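Adenosine monophosphate-protein transferase (Sulfolobus tokodaii, PDB 2EKM) is of unknown function but probably acts on adenosine or an adenine nucleotide, as a member of the adenosine-specific kinase family. Local coordinates at residues 47-52 and 57-62. Sequence-based numbering, arbitrary orientation.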
ATOM      1  N   ILE A  47       3.050 -19.552  -5.706  1.00 16.86           N
ATOM      2  CA  ILE A  47       2.021 -18.540  -5.468  1.00 17.01           C
ATOM      3  C   ILE A  47       0.766 -19.079  -4.788  1.00 17.21           C
ATOM      4  O   ILE A  47       0.262 -20.133  -5.159  1.00 17.20           O
ATOM      5  CB  ILE A  47       1.556 -17.914  -6.801  1.00 18.32           C
ATOM      6  CG1 ILE A  47       2.758 -17.371  -7.570  1.00 20.03           C
ATOM      7  CG2 ILE A  47       0.515 -16.822  -6.536  1.00 14.97           C
ATOM      8  CD1 ILE A  47       2.480 -17.170  -9.054  1.00 20.79           C
ATOM      9  N   ALA A  48       0.256 -18.335  -3.813  1.00 15.82           N
ATOM     10  CA  ALA A  48      -0.966 -18.721  -3.117  1.00 17.92           C
ATOM     11  C   ALA A  48      -1.858 -17.486  -3.036  1.00 19.46           C
ATOM     12  O   ALA A  48      -1.368 -16.377  -2.802  1.00 18.52           O
ATOM     13  CB  ALA A  48      -0.650 -19.237  -1.721  1.00 18.36           C
ATOM     14  N   PHE A  49      -3.158 -17.684  -3.239  1.00 18.34           N
ATOM     15  CA  PHE A  49      -4.133 -16.595  -3.202  1.00 19.84           C
ATOM     16  C   PHE A  49      -5.387 -17.021  -2.440  1.00 18.90           C
ATOM     17  O   PHE A  49      -5.962 -18.074  -2.713  1.00 20.04           O
ATOM     18  CB  PHE A  49      -4.511 -16.181  -4.629  1.00 18.49           C
ATOM     19  CG  PHE A  49      -5.648 -15.200  -4.700  1.00 19.34           C
ATOM     20  CD1 PHE A  49      -5.511 -13.909  -4.184  1.00 18.72           C
ATOM     21  CD2 PHE A  49      -6.857 -15.562  -5.289  1.00 18.38           C
ATOM     22  CE1 PHE A  49      -6.562 -12.998  -4.259  1.00 18.74           C
ATOM     23  CE2 PHE A  49      -7.917 -14.657  -5.369  1.00 17.70           C
ATOM     24  CZ  PHE A  49      -7.771 -13.374  -4.855  1.00 18.41           C
ATOM     25  N   CYS A  50      -5.814 -16.192  -1.497  1.00 18.51           N
ATOM     26  CA  CYS A  50      -6.988 -16.503  -0.693  1.00 18.50           C
ATOM     27  C   CYS A  50      -8.320 -16.048  -1.285  1.00 19.08           C
ATOM     28  O   CYS A  50      -8.754 -14.915  -1.063  1.00 18.37           O
ATOM     29  CB  CYS A  50      -6.837 -15.915   0.712  1.00 18.38           C
ATOM     30  SG  CYS A  50      -5.484 -16.620   1.701  1.00 21.73           S
ATOM     31  N   GLU A  51      -8.963 -16.929  -2.045  1.00 18.79           N
ATOM     32  CA  GLU A  51     -10.273 -16.619  -2.613  1.00 19.00           C
ATOM     33  C   GLU A  51     -11.138 -16.319  -1.385  1.00 17.99           C
ATOM     34  O   GLU A  51     -11.162 -17.104  -0.435  1.00 18.91           O
ATOM     35  CB  GLU A  51     -10.804 -17.831  -3.374  1.00 19.36           C
ATOM     36  CG  GLU A  51     -12.243 -17.717  -3.828  1.00 22.49           C
ATOM     37  CD  GLU A  51     -12.711 -18.970  -4.535  1.00 23.21           C
ATOM     38  OE1 GLU A  51     -12.426 -20.080  -4.031  1.00 24.02           O
ATOM     39  OE2 GLU A  51     -13.363 -18.847  -5.588  1.00 25.07           O
ATOM     40  N   ALA A  52     -11.843 -15.193  -1.400  1.00 17.78           N
ATOM     41  CA  ALA A  52     -12.630 -14.778  -0.238  1.00 18.91           C
ATOM     42  C   ALA A  52     -14.137 -14.998  -0.295  1.00 18.76           C
ATOM     43  O   ALA A  52     -14.863 -14.562   0.603  1.00 16.42           O
ATOM     44  CB  ALA A  52     -12.338 -13.304   0.061  1.00 18.37           C
ATOM     45  N   LEU A  57     -11.287 -21.114  -1.441  1.00 21.28           N
ATOM     46  CA  LEU A  57     -10.126 -21.987  -1.533  1.00 20.99           C
ATOM     47  C   LEU A  57      -8.816 -21.254  -1.788  1.00 22.39           C
ATOM     48  O   LEU A  57      -8.784 -20.235  -2.483  1.00 21.62           O
ATOM     49  CB  LEU A  57     -10.334 -23.005  -2.658  1.00 19.27           C
ATOM     50  CG  LEU A  57     -11.504 -23.976  -2.513  1.00 19.80           C
ATOM     51  CD1 LEU A  57     -11.681 -24.784  -3.800  1.00 20.00           C
ATOM     52  CD2 LEU A  57     -11.242 -24.891  -1.329  1.00 19.46           C
ATOM     53  N   ILE A  58      -7.735 -21.776  -1.216  1.00 21.52           N
ATOM     54  CA  ILE A  58      -6.417 -21.198  -1.443  1.00 22.54           C
ATOM     55  C   ILE A  58      -6.103 -21.600  -2.881  1.00 22.10           C
ATOM     56  O   ILE A  58      -5.985 -22.790  -3.179  1.00 21.79           O
ATOM     57  CB  ILE A  58      -5.332 -21.824  -0.531  1.00 22.66           C
ATOM     58  CG1 ILE A  58      -5.631 -21.540   0.945  1.00 24.17           C
ATOM     59  CG2 ILE A  58      -3.961 -21.292  -0.924  1.00 22.43           C
ATOM     60  CD1 ILE A  58      -5.511 -20.092   1.346  1.00 26.29           C
ATOM     61  N   ARG A  59      -5.991 -20.618  -3.770  1.00 20.74           N
ATOM     62  CA  ARG A  59      -5.689 -20.893  -5.169  1.00 21.04           C
ATOM     63  C   ARG A  59      -4.180 -20.782  -5.341  1.00 21.49           C
ATOM     64  O   ARG A  59      -3.552 -19.891  -4.771  1.00 21.38           O
ATOM     65  CB  ARG A  59      -6.417 -19.894  -6.064  1.00 19.92           C
ATOM     66  CG  ARG A  59      -7.917 -19.864  -5.825  1.00 21.40           C
ATOM     67  CD  ARG A  59      -8.540 -21.235  -6.041  1.00 20.18           C
ATOM     68  NE  ARG A  59      -9.996 -21.191  -5.931  1.00 20.51           N
ATOM     69  CZ  ARG A  59     -10.820 -21.927  -6.670  1.00 22.02           C
ATOM     70  NH1 ARG A  59     -10.333 -22.769  -7.575  1.00 20.60           N
ATOM     71  NH2 ARG A  59     -12.132 -21.811  -6.517  1.00 22.75           N
ATOM     72  N   TRP A  60      -3.593 -21.672  -6.133  1.00 21.54           N
ATOM     73  CA  TRP A  60      -2.146 -21.652  -6.273  1.00 20.42           C
ATOM     74  C   TRP A  60      -1.580 -22.105  -7.605  1.00 21.66           C
ATOM     75  O   TRP A  60      -2.255 -22.755  -8.405  1.00 22.16           O
ATOM     76  CB  TRP A  60      -1.534 -22.524  -5.178  1.00 19.99           C
ATOM     77  CG  TRP A  60      -2.096 -23.924  -5.191  1.00 20.26           C
ATOM     78  CD1 TRP A  60      -3.207 -24.370  -4.532  1.00 21.88           C
ATOM     79  CD2 TRP A  60      -1.611 -25.035  -5.956  1.00 19.76           C
ATOM     80  NE1 TRP A  60      -3.447 -25.691  -4.840  1.00 19.63           N
ATOM     81  CE2 TRP A  60      -2.482 -26.124  -5.711  1.00 21.04           C
ATOM     82  CE3 TRP A  60      -0.529 -25.217  -6.826  1.00 20.77           C
ATOM     83  CZ2 TRP A  60      -2.300 -27.380  -6.303  1.00 19.48           C
ATOM     84  CZ3 TRP A  60      -0.347 -26.471  -7.419  1.00 20.85           C
ATOM     85  CH2 TRP A  60      -1.232 -27.533  -7.151  1.00 20.70           C
ATOM     86  N   ASP A  61      -0.315 -21.757  -7.814  1.00 21.13           N
ATOM     87  CA  ASP A  61       0.430 -22.137  -9.007  1.00 22.40           C
ATOM     88  C   ASP A  61       1.894 -21.799  -8.755  1.00 21.50           C
ATOM     89  O   ASP A  61       2.237 -21.235  -7.714  1.00 21.16           O
ATOM     90  CB  ASP A  61      -0.063 -21.391 -10.247  1.00 23.74           C
ATOM     91  CG  ASP A  61       0.178 -22.178 -11.533  1.00 25.55           C
ATOM     92  OD1 ASP A  61       1.210 -22.874 -11.626  1.00 23.02           O
ATOM     93  OD2 ASP A  61      -0.662 -22.095 -12.453  1.00 25.99           O
ATOM     94  N   GLY A  62       2.752 -22.147  -9.705  1.00 19.78           N
ATOM     95  CA  GLY A  62       4.173 -21.886  -9.562  1.00 19.35           C
ATOM     96  C   GLY A  62       4.949 -22.926 -10.347  1.00 20.59           C
ATOM     97  O   GLY A  62       4.349 -23.733 -11.052  1.00 19.09           O
TER
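I47 and F49 pair with D61 and R59 through reciprocal backbone hydrogen bonds, making strands 44-50 and 57-62 an antiparallel hairpin whose short segments run at 157°. The face bearing A48, C50, I58 and W60 is apolar across the pair: C50 SG lies 3.5 Å from I58 CD1, and A48 CB meets I58 CG2, with helix 65-78 packed over A48 and W60. On the other face, which carries I47, F49 and D61, the R59 chain bends at chi2 and brings its guanidinium to E51, just past the end of its strand. E51 OE1 accepts two firm bonds. Backbone N of L57 reaches its anti lone pair at 3.0 Å in an almost straight bond (174°), while R59 NH2, also 3.0 Å from OE1, comes in on the syn side, out of the carboxylate plane. With CG anti to the backbone N (chi1 171°), E51 extends its carboxylate across to both donors. A glutamine here would probably cost R59 its charge partner within the hairpin. R59 NH1 forms a second salt bridge, to E143 of the second subunit, so that one buried positive charge is probably shared between carboxylates of two chains, where the hairpin meets its neighbour.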